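PDB 4FEK: putative diflavin flavoprotein A 5 from Nostoc sp. PCC 7120, which probably passes electrons from NADH to oxygen, reducing it to water, and is represented here by its N-terminal metallo-beta-lactamase-like domain. Local coordinates for residues Val20-Trp26 against Cys181-Val185; Ala15-Lys19 against Gly141-Val145; Pro6-Gln10 against Ser62-Tyr67; Cys110-Ala114 against Pro157-Cys161. All blocks are in the same frame, centred on the assembly; numbering follows the deposited sequence.

Interaction 1 of 4, residues Val20-Trp26 against Cys181-Val185; sequences VLRARSW and CGDDV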
# COMPACT_ATOMS: atom_id res chain seq x y z
N VAL A 20 8.74 -5.67 -5.75
CA VAL A 20 8.55 -4.51 -4.87
C VAL A 20 9.59 -3.48 -5.23
O VAL A 20 10.72 -3.84 -5.63
CB VAL A 20 8.61 -4.88 -3.34
CG1 VAL A 20 9.97 -5.49 -2.95
CG2 VAL A 20 8.34 -3.64 -2.46
N LEU A 21 9.20 -2.20 -5.18
CA LEU A 21 10.12 -1.08 -5.16
C LEU A 21 9.97 -0.42 -3.80
O LEU A 21 8.91 0.12 -3.51
CB LEU A 21 9.77 -0.06 -6.26
CG LEU A 21 10.14 -0.44 -7.70
CD1 LEU A 21 9.18 -1.49 -8.24
CD2 LEU A 21 10.15 0.81 -8.61
N ARG A 22 11.00 -0.50 -2.96
CA ARG A 22 10.95 0.16 -1.64
C ARG A 22 11.75 1.45 -1.71
O ARG A 22 12.97 1.43 -1.85
CB ARG A 22 11.56 -0.74 -0.56
CG ARG A 22 11.07 -2.17 -0.54
CD ARG A 22 11.91 -2.95 0.48
NE ARG A 22 11.44 -2.73 1.82
CZ ARG A 22 12.18 -2.55 2.91
NH1 ARG A 22 13.50 -2.53 2.90
NH2 ARG A 22 11.56 -2.37 4.06
N ALA A 23 11.05 2.57 -1.66
CA ALA A 23 11.71 3.87 -1.61
C ALA A 23 12.09 4.06 -0.17
O ALA A 23 11.23 4.02 0.71
CB ALA A 23 10.74 4.94 -2.03
N ARG A 24 13.38 4.27 0.08
CA ARG A 24 13.90 4.26 1.44
C ARG A 24 14.37 5.62 1.89
O ARG A 24 14.97 6.38 1.11
CB ARG A 24 15.03 3.23 1.57
CG ARG A 24 14.63 1.82 1.20
CD ARG A 24 15.66 0.82 1.66
NE ARG A 24 16.96 1.04 1.03
CZ ARG A 24 18.08 0.44 1.40
NH1 ARG A 24 18.08 -0.44 2.40
NH2 ARG A 24 19.22 0.73 0.78
N SER A 25 14.10 5.93 3.16
CA SER A 25 14.66 7.12 3.79
C SER A 25 15.17 6.82 5.21
O SER A 25 14.45 6.28 6.05
CB SER A 25 13.65 8.26 3.83
OG SER A 25 14.24 9.44 4.39
N TRP A 26 16.43 7.15 5.46
CA TRP A 26 17.00 6.88 6.78
C TRP A 26 16.59 7.88 7.86
O TRP A 26 16.85 7.68 9.05
CB TRP A 26 18.53 6.74 6.68
CG TRP A 26 18.90 5.61 5.74
CD1 TRP A 26 19.10 5.70 4.39
CD2 TRP A 26 19.06 4.24 6.09
NE1 TRP A 26 19.38 4.45 3.88
CE2 TRP A 26 19.37 3.54 4.90
CE3 TRP A 26 18.97 3.52 7.29
CZ2 TRP A 26 19.61 2.17 4.88
CZ3 TRP A 26 19.21 2.16 7.27
CH2 TRP A 26 19.53 1.49 6.07
N CYS A 181 13.54 1.90 8.34
CA CYS A 181 14.32 1.69 7.12
C CYS A 181 15.52 0.79 7.42
O CYS A 181 16.28 1.05 8.36
CB CYS A 181 14.83 3.04 6.59
SG CYS A 181 15.82 2.87 5.07
N GLY A 182 15.68 -0.26 6.63
CA GLY A 182 16.78 -1.19 6.79
C GLY A 182 17.07 -1.90 5.48
O GLY A 182 16.39 -1.65 4.48
N ASP A 183 18.07 -2.77 5.46
CA ASP A 183 18.39 -3.50 4.23
C ASP A 183 17.45 -4.69 3.99
O ASP A 183 17.20 -5.07 2.84
CB ASP A 183 19.85 -3.96 4.21
CG ASP A 183 20.84 -2.80 4.14
OD1 ASP A 183 20.44 -1.67 3.80
OD2 ASP A 183 22.03 -3.03 4.42
N ASP A 184 16.92 -5.27 5.07
CA ASP A 184 16.03 -6.43 4.95
C ASP A 184 14.67 -6.09 4.35
O ASP A 184 13.95 -5.25 4.89
CB ASP A 184 15.83 -7.08 6.32
CG ASP A 184 17.11 -7.73 6.85
OD1 ASP A 184 17.86 -8.32 6.04
OD2 ASP A 184 17.36 -7.64 8.07
N VAL A 185 14.32 -6.75 3.25
CA VAL A 185 13.06 -6.51 2.56
C VAL A 185 11.87 -7.18 3.27
O VAL A 185 10.77 -6.62 3.35
CB VAL A 185 13.13 -7.01 1.10
CG1 VAL A 185 11.78 -7.03 0.45
CG2 VAL A 185 14.11 -6.14 0.27
O HOH W 1 21.93 0.03 2.46
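Arg24, on strand 18-25, reaches the loop 181-185 with nearly its whole side chain. Its CB rests 3.6 Å from Cys181 SG, and CD passes the same sulfur at 4.0 Å. The chain then bends at chi3 (-62°), which swings the guanidinium toward the loop backbone. NE turns to Asp8 of strand 8-15 in a salt bridge. Arg24 NH1 has two partners near the guanidinium plane: Gly182 O at 2.9 Å, met from above the carbonyl plane, and Asp183 OD1 at 3.0 Å. The latter is a salt bridge that is also a fairly straight hydrogen bond (163°) onto the anti lone pair. NH2 reaches OD1 again through a water.

Cys181 SG also lies over one face of Trp26, 3.6 Å from the centroid of the six-membered ring and 12° off its normal, a sulfur-aromatic contact. Two residues earlier on the strand, Arg22 NH1 makes a weak bond to Gly182 O, its stronger partner being Gln10, while Arg22 CD packs on Val185 CG2 at 3.9 Å.

Gly182 O thus receives Arg24 and, weakly, Arg22, and Arg24 is flanked by two aspartates, so its positive charge is probably well compensated where the loop meets the sheet.

Interaction 2 of 4, residues Ala15-Lys19 against Gly141-Val145; sequences ATNTK and GKGHV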
# COMPACT_ATOMS: atom_id res chain seq x y z
N ALA A 15 7.54 -12.48 -5.92
CA ALA A 15 6.65 -13.56 -6.28
C ALA A 15 6.59 -13.67 -7.79
O ALA A 15 7.18 -12.86 -8.48
CB ALA A 15 5.25 -13.30 -5.72
N THR A 16 5.86 -14.66 -8.29
CA THR A 16 5.68 -14.83 -9.72
C THR A 16 5.15 -13.55 -10.35
O THR A 16 4.09 -13.07 -9.96
CB THR A 16 4.74 -16.00 -10.05
OG1 THR A 16 5.25 -17.20 -9.46
CG2 THR A 16 4.62 -16.19 -11.56
N ASN A 17 5.93 -12.98 -11.27
CA ASN A 17 5.56 -11.75 -11.97
C ASN A 17 5.39 -10.55 -11.05
O ASN A 17 4.78 -9.56 -11.44
CB ASN A 17 4.27 -11.94 -12.77
CG ASN A 17 4.43 -12.95 -13.90
OD1 ASN A 17 5.44 -12.96 -14.62
ND2 ASN A 17 3.43 -13.80 -14.06
N THR A 18 5.96 -10.63 -9.86
CA THR A 18 5.77 -9.55 -8.88
C THR A 18 7.08 -9.04 -8.32
O THR A 18 7.93 -9.82 -7.85
CB THR A 18 4.87 -10.03 -7.72
OG1 THR A 18 3.72 -10.69 -8.24
CG2 THR A 18 4.42 -8.84 -6.82
N LYS A 19 7.22 -7.71 -8.32
CA LYS A 19 8.36 -7.04 -7.72
C LYS A 19 7.91 -5.94 -6.76
O LYS A 19 6.84 -5.35 -6.96
CB LYS A 19 9.22 -6.35 -8.78
CG LYS A 19 9.82 -7.32 -9.80
CD LYS A 19 10.71 -6.58 -10.80
CE LYS A 19 11.47 -7.58 -11.69
NZ LYS A 19 12.00 -6.92 -12.93
N GLY A 141 -4.25 -11.43 -16.26
CA GLY A 141 -3.81 -12.54 -17.09
C GLY A 141 -2.81 -13.42 -16.36
O GLY A 141 -2.33 -13.06 -15.28
N LYS A 142 -2.49 -14.56 -16.97
CA LYS A 142 -1.53 -15.52 -16.41
C LYS A 142 -1.88 -16.00 -15.00
O LYS A 142 -1.01 -16.48 -14.24
CB LYS A 142 -0.10 -14.95 -16.47
CG LYS A 142 0.37 -14.72 -17.91
CD LYS A 142 1.63 -13.87 -17.97
CE LYS A 142 2.04 -13.61 -19.43
NZ LYS A 142 3.43 -13.02 -19.53
N GLY A 143 -3.15 -15.86 -14.64
CA GLY A 143 -3.64 -16.29 -13.35
C GLY A 143 -3.77 -15.17 -12.34
O GLY A 143 -4.37 -15.35 -11.28
N HIS A 144 -3.23 -14.00 -12.67
CA HIS A 144 -3.22 -12.87 -11.74
C HIS A 144 -4.56 -12.17 -11.74
O HIS A 144 -4.72 -11.09 -12.33
CB HIS A 144 -2.08 -11.90 -12.05
CG HIS A 144 -0.73 -12.51 -11.88
ND1 HIS A 144 -0.06 -12.53 -10.67
CD2 HIS A 144 0.07 -13.16 -12.76
CE1 HIS A 144 1.09 -13.15 -10.81
NE2 HIS A 144 1.19 -13.55 -12.07
N VAL A 145 -5.54 -12.81 -11.11
CA VAL A 145 -6.85 -12.21 -10.91
C VAL A 145 -6.81 -11.47 -9.58
O VAL A 145 -6.48 -12.04 -8.54
CB VAL A 145 -7.95 -13.28 -10.87
CG1 VAL A 145 -9.31 -12.61 -10.69
CG2 VAL A 145 -7.92 -14.14 -12.14
O HOH W 2 4.81 -11.84 -17.17
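Asn17 meets His144 where a tight beta hairpin, turned by the type II turn Ala15-Thr18, approaches the type I' turn Gly141-His144. The first links strands 8-15 and 18-25 of the seven-stranded sheet, the second strands 138-139 and 145-150 of the five-stranded sheet, so the contact joins the two sheets at their turns.

One direct hydrogen bond crosses it. Asn17 ND2 gives a nearly straight bond (173°) to His144 NE2 at 3.0 Å; the acceptor lies in the amide plane, whereas the donor sits 24° out of the imidazole plane. With NE2 accepting and ND1 bonded to Asp164 OD2, the ring is held at both nitrogens, consistent with a neutral histidine protonated on ND1.

Contacts without a hydrogen bond are few. His144 CE1 makes a close edge contact with a carbonyl oxygen, Thr16 O, at 3.1 Å, and Asn17 CB is 3.5 Å from His144 NE2. Thr16 O is also engaged inside the hairpin, accepting from Thr18 OG1 at 3.0 Å.

The last link is water-mediated: one water donates to Asn17 OD1 at 2.9 Å and accepts from Lys142 NZ at 3.0 Å.

Interaction 3 of 4, residues Pro6-Gln10 against Ser62-Tyr67; sequences PRDVQ and SFMKIY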
# COMPACT_ATOMS: atom_id res chain seq x y z
N PRO A 6 21.87 8.52 1.65
CA PRO A 6 20.86 9.17 0.81
C PRO A 6 19.63 8.28 0.63
O PRO A 6 19.70 7.08 0.88
CB PRO A 6 21.59 9.30 -0.53
CG PRO A 6 22.47 8.10 -0.56
CD PRO A 6 22.98 7.97 0.86
N ARG A 7 18.53 8.86 0.17
CA ARG A 7 17.34 8.10 -0.17
C ARG A 7 17.62 7.28 -1.43
O ARG A 7 18.28 7.76 -2.35
CB ARG A 7 16.16 9.04 -0.41
CG ARG A 7 15.82 9.87 0.81
CD ARG A 7 14.56 10.71 0.63
NE ARG A 7 14.26 11.39 1.89
CZ ARG A 7 13.36 12.35 2.03
NH1 ARG A 7 12.66 12.77 0.99
NH2 ARG A 7 13.17 12.89 3.23
N ASP A 8 17.13 6.05 -1.47
CA ASP A 8 17.31 5.21 -2.66
C ASP A 8 16.07 4.35 -2.88
O ASP A 8 15.14 4.37 -2.07
CB ASP A 8 18.58 4.34 -2.55
CG ASP A 8 18.51 3.33 -1.40
OD1 ASP A 8 17.41 2.90 -1.01
OD2 ASP A 8 19.58 2.94 -0.90
N VAL A 9 16.07 3.56 -3.95
CA VAL A 9 14.97 2.63 -4.16
C VAL A 9 15.53 1.22 -4.26
O VAL A 9 16.47 0.96 -5.01
CB VAL A 9 14.14 2.99 -5.42
CG1 VAL A 9 13.03 1.97 -5.64
CG2 VAL A 9 13.57 4.38 -5.28
N GLN A 10 14.95 0.31 -3.49
CA GLN A 10 15.38 -1.06 -3.47
C GLN A 10 14.36 -1.88 -4.27
O GLN A 10 13.17 -1.89 -3.95
CB GLN A 10 15.47 -1.47 -1.99
CG GLN A 10 15.99 -2.83 -1.66
CD GLN A 10 16.03 -3.04 -0.15
OE1 GLN A 10 15.11 -2.62 0.56
NE2 GLN A 10 17.09 -3.65 0.34
N SER A 62 7.85 13.32 -2.11
CA SER A 62 9.20 13.32 -1.56
C SER A 62 10.09 12.25 -2.19
O SER A 62 11.31 12.41 -2.31
CB SER A 62 9.13 13.14 -0.04
OG SER A 62 10.42 13.05 0.52
N PHE A 63 9.46 11.15 -2.61
CA PHE A 63 10.15 10.02 -3.23
C PHE A 63 9.93 9.97 -4.75
O PHE A 63 10.42 9.06 -5.43
CB PHE A 63 9.61 8.72 -2.66
CG PHE A 63 10.14 8.37 -1.30
CD1 PHE A 63 11.50 8.35 -1.05
CD2 PHE A 63 9.27 7.99 -0.29
CE1 PHE A 63 11.99 7.98 0.19
CE2 PHE A 63 9.75 7.63 0.97
CZ PHE A 63 11.12 7.62 1.20
N MSE A 64 9.18 10.93 -5.28
CA MSE A 64 8.70 10.87 -6.66
C MSE A 64 9.80 10.65 -7.69
O MSE A 64 9.69 9.75 -8.53
CB MSE A 64 7.95 12.14 -7.03
CG MSE A 64 7.59 12.23 -8.50
SE MSE A 64 6.67 13.92 -8.91
CE MSE A 64 8.08 15.18 -8.39
N LYS A 65 10.83 11.48 -7.62
CA LYS A 65 11.90 11.44 -8.62
C LYS A 65 12.64 10.11 -8.63
O LYS A 65 12.78 9.49 -9.68
CB LYS A 65 12.89 12.58 -8.44
CG LYS A 65 13.98 12.58 -9.51
CD LYS A 65 15.05 13.65 -9.27
CE LYS A 65 16.06 13.73 -10.40
NZ LYS A 65 15.49 14.31 -11.66
N ILE A 66 13.10 9.64 -7.47
CA ILE A 66 13.83 8.37 -7.46
C ILE A 66 12.92 7.18 -7.75
O ILE A 66 13.35 6.19 -8.33
CB ILE A 66 14.64 8.14 -6.15
CG1 ILE A 66 13.72 8.14 -4.93
CG2 ILE A 66 15.73 9.18 -6.00
CD1 ILE A 66 14.45 7.81 -3.64
N TYR A 67 11.65 7.30 -7.35
CA TYR A 67 10.68 6.29 -7.69
C TYR A 67 10.52 6.12 -9.21
O TYR A 67 10.62 5.02 -9.73
CB TYR A 67 9.33 6.66 -7.09
CG TYR A 67 8.25 5.70 -7.52
CD1 TYR A 67 8.29 4.37 -7.14
CD2 TYR A 67 7.21 6.13 -8.34
CE1 TYR A 67 7.30 3.49 -7.54
CE2 TYR A 67 6.23 5.26 -8.76
CZ TYR A 67 6.27 3.94 -8.35
OH TYR A 67 5.27 3.09 -8.75
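Ile66 and Val9 are brought together by their first torsions. In Ile66, chi1 of 59° sets CG1 between the backbone N and the carbonyl carbon, and an extended chi2 (176°) carries CD1 on toward the incoming chain. In Val9, CG1 is anti to the backbone N, which directs CG2 at the helix. The result is a pair of branches crossing at a slant, with Val9 CG2 3.8 Å from Ile66 CG1. Val9 CG2 also lies 3.6 Å from Ile66 O, and therefore touches helix backbone as well as side chain. Ile66 CD1 reaches farther back along the 6-10 segment, to Asp8 O at 3.8 Å and Arg7 CB at 3.9 Å.

Arg7 has an extended chain from CG to NE and runs past Phe63 at about a right angle, CD lying 3.8 Å from Phe63 CE1. Its NH1 is modelled implausibly close to Ser62 OG, and the exact placement of that pair is doubtful. Arg7 NE has a weak hydrogen bond to Ser25 OG.

Strand 8-10 and helix 62-67 approach to 8.3 Å between axes, at 63°. Helix 61-74 lies against the face of the seven-stranded sheet near strand 8-15, one of its two edge strands, with Phe63 continuing onto Ala23 and Ser25. Alternation along the strand divides the chemistry: Val9 faces the helix, while the side chain of Asp8 sets off away from it. Leaving the doubtful Arg7-Ser62 pair aside, the closest contacts described here are of carbon with carbon or with carbonyl oxygen, consistent with this part of the helix resting on the edge strand mainly through apolar packing.

Interaction 4 of 4, residues Cys110-Ala114 against Pro157-Cys161; sequences CSLPA and PAGLC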
# COMPACT_ATOMS: atom_id res chain seq x y z
N CYS A 110 -9.36 2.33 -7.86
CA CYS A 110 -9.44 2.80 -6.49
C CYS A 110 -10.77 2.40 -5.90
O CYS A 110 -11.66 1.94 -6.60
CB CYS A 110 -9.30 4.33 -6.43
SG CYS A 110 -10.54 5.23 -7.44
N SER A 111 -10.88 2.58 -4.59
CA SER A 111 -12.17 2.44 -3.95
C SER A 111 -12.97 3.68 -4.33
O SER A 111 -12.43 4.79 -4.50
CB SER A 111 -12.02 2.30 -2.43
OG SER A 111 -13.31 2.18 -1.83
N LEU A 112 -14.27 3.48 -4.47
CA LEU A 112 -15.22 4.51 -4.89
C LEU A 112 -15.04 5.91 -4.25
O LEU A 112 -15.07 6.90 -4.97
CB LEU A 112 -16.65 3.98 -4.68
CG LEU A 112 -17.83 4.53 -5.47
CD1 LEU A 112 -18.39 5.75 -4.77
CD2 LEU A 112 -17.42 4.88 -6.88
N PRO A 113 -14.84 6.00 -2.92
CA PRO A 113 -14.67 7.35 -2.37
C PRO A 113 -13.45 8.11 -2.86
O PRO A 113 -13.43 9.32 -2.67
CB PRO A 113 -14.56 7.10 -0.86
CG PRO A 113 -15.27 5.81 -0.65
CD PRO A 113 -14.99 4.99 -1.85
N ALA A 114 -12.46 7.45 -3.48
CA ALA A 114 -11.30 8.15 -4.03
C ALA A 114 -11.55 8.70 -5.45
O ALA A 114 -10.80 9.56 -5.92
CB ALA A 114 -10.06 7.23 -4.05
N PRO A 157 -11.41 6.87 3.94
CA PRO A 157 -12.69 6.45 3.36
C PRO A 157 -12.48 5.57 2.13
O PRO A 157 -13.32 4.72 1.83
CB PRO A 157 -13.36 7.79 2.96
CG PRO A 157 -12.72 8.80 3.95
CD PRO A 157 -11.30 8.33 4.09
N ALA A 158 -11.35 5.74 1.45
CA ALA A 158 -11.08 4.98 0.24
C ALA A 158 -10.06 3.86 0.48
O ALA A 158 -9.45 3.35 -0.47
CB ALA A 158 -10.59 5.93 -0.88
N GLY A 159 -9.86 3.50 1.74
CA GLY A 159 -8.96 2.40 2.08
C GLY A 159 -9.32 1.14 1.32
O GLY A 159 -10.48 0.78 1.24
N LEU A 160 -8.32 0.49 0.73
CA LEU A 160 -8.58 -0.66 -0.13
C LEU A 160 -7.44 -1.65 0.02
O LEU A 160 -6.28 -1.25 -0.04
CB LEU A 160 -8.60 -0.20 -1.61
CG LEU A 160 -8.85 -1.23 -2.70
CD1 LEU A 160 -10.30 -1.71 -2.63
CD2 LEU A 160 -8.58 -0.63 -4.09
N CYS A 161 -7.78 -2.92 0.22
CA CYS A 161 -6.82 -4.02 0.11
C CYS A 161 -7.04 -4.73 -1.22
O CYS A 161 -8.17 -4.79 -1.70
CB CYS A 161 -7.01 -5.03 1.25
SG CYS A 161 -6.46 -4.43 2.86
O HOH W 3 -8.58 3.49 -3.07
O HOH W 4 -12.97 2.11 0.86
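Ala114 and Ala158 meet methyl to methyl, CB to CB at 3.5 Å, tighter than usual van der Waals contact and a sign of close packing. Beside them Pro113 CG sits 3.3 Å from Pro157 O, and Ser111 CB lies 3.4 Å from Ala158 O. Leu160 CD2 lies alongside the backbone where Cys110 joins Ser111, 4.0 Å from Ser111 N.

Two waters complete this shell, since no direct hydrogen bond spans the segments. One accepts from Ser111 N at 2.9 Å and donates to Ala158 O. The second accepts from Ser111 OG, 2.7 Å away, and donates to both Pro157 O and Gly159 O, so three polar atoms share it. Having OG anti to the backbone N (chi1 180°) directs the hydroxyl to this water.

Farther out, Ala114 N bonds to Ser111 O at 2.8 Å, shaping the passage from strand into helix. Cys110 is paired with Leu130 and Met132 of strand 129-132, while Leu160 bonds to Gly86 and Cys161 to Leu149.

The contact therefore joins the end of strand 107-111 in one sheet to the start of strand 160-164 in the other, as expected for the two-sheet alpha-beta/beta-alpha sandwich of the metallo-beta-lactamase fold.

Interactions 1 and 3 form one continuous patch, their centres 10 Å apart. Strands 8-15 and 18-25 join them through the backbone bond from Arg22 N to Gln10 O (2.8 Å) and the salt bridge from Arg24 NE to Asp8 OD1 (2.8 Å). Interaction 2 sits at the hairpin end of the same strand pair, its centre 22 Å from that of interaction 1. Interaction 4 is remote: its centre lies 25 Å from those of interactions 1 and 3, across the chain's centre, with nearest atoms about 15 Å away. Contacts 2 and 4 each bridge the two sheets, at separate places with centres 23 Å apart. No metal ion or flavin takes part in any of the four.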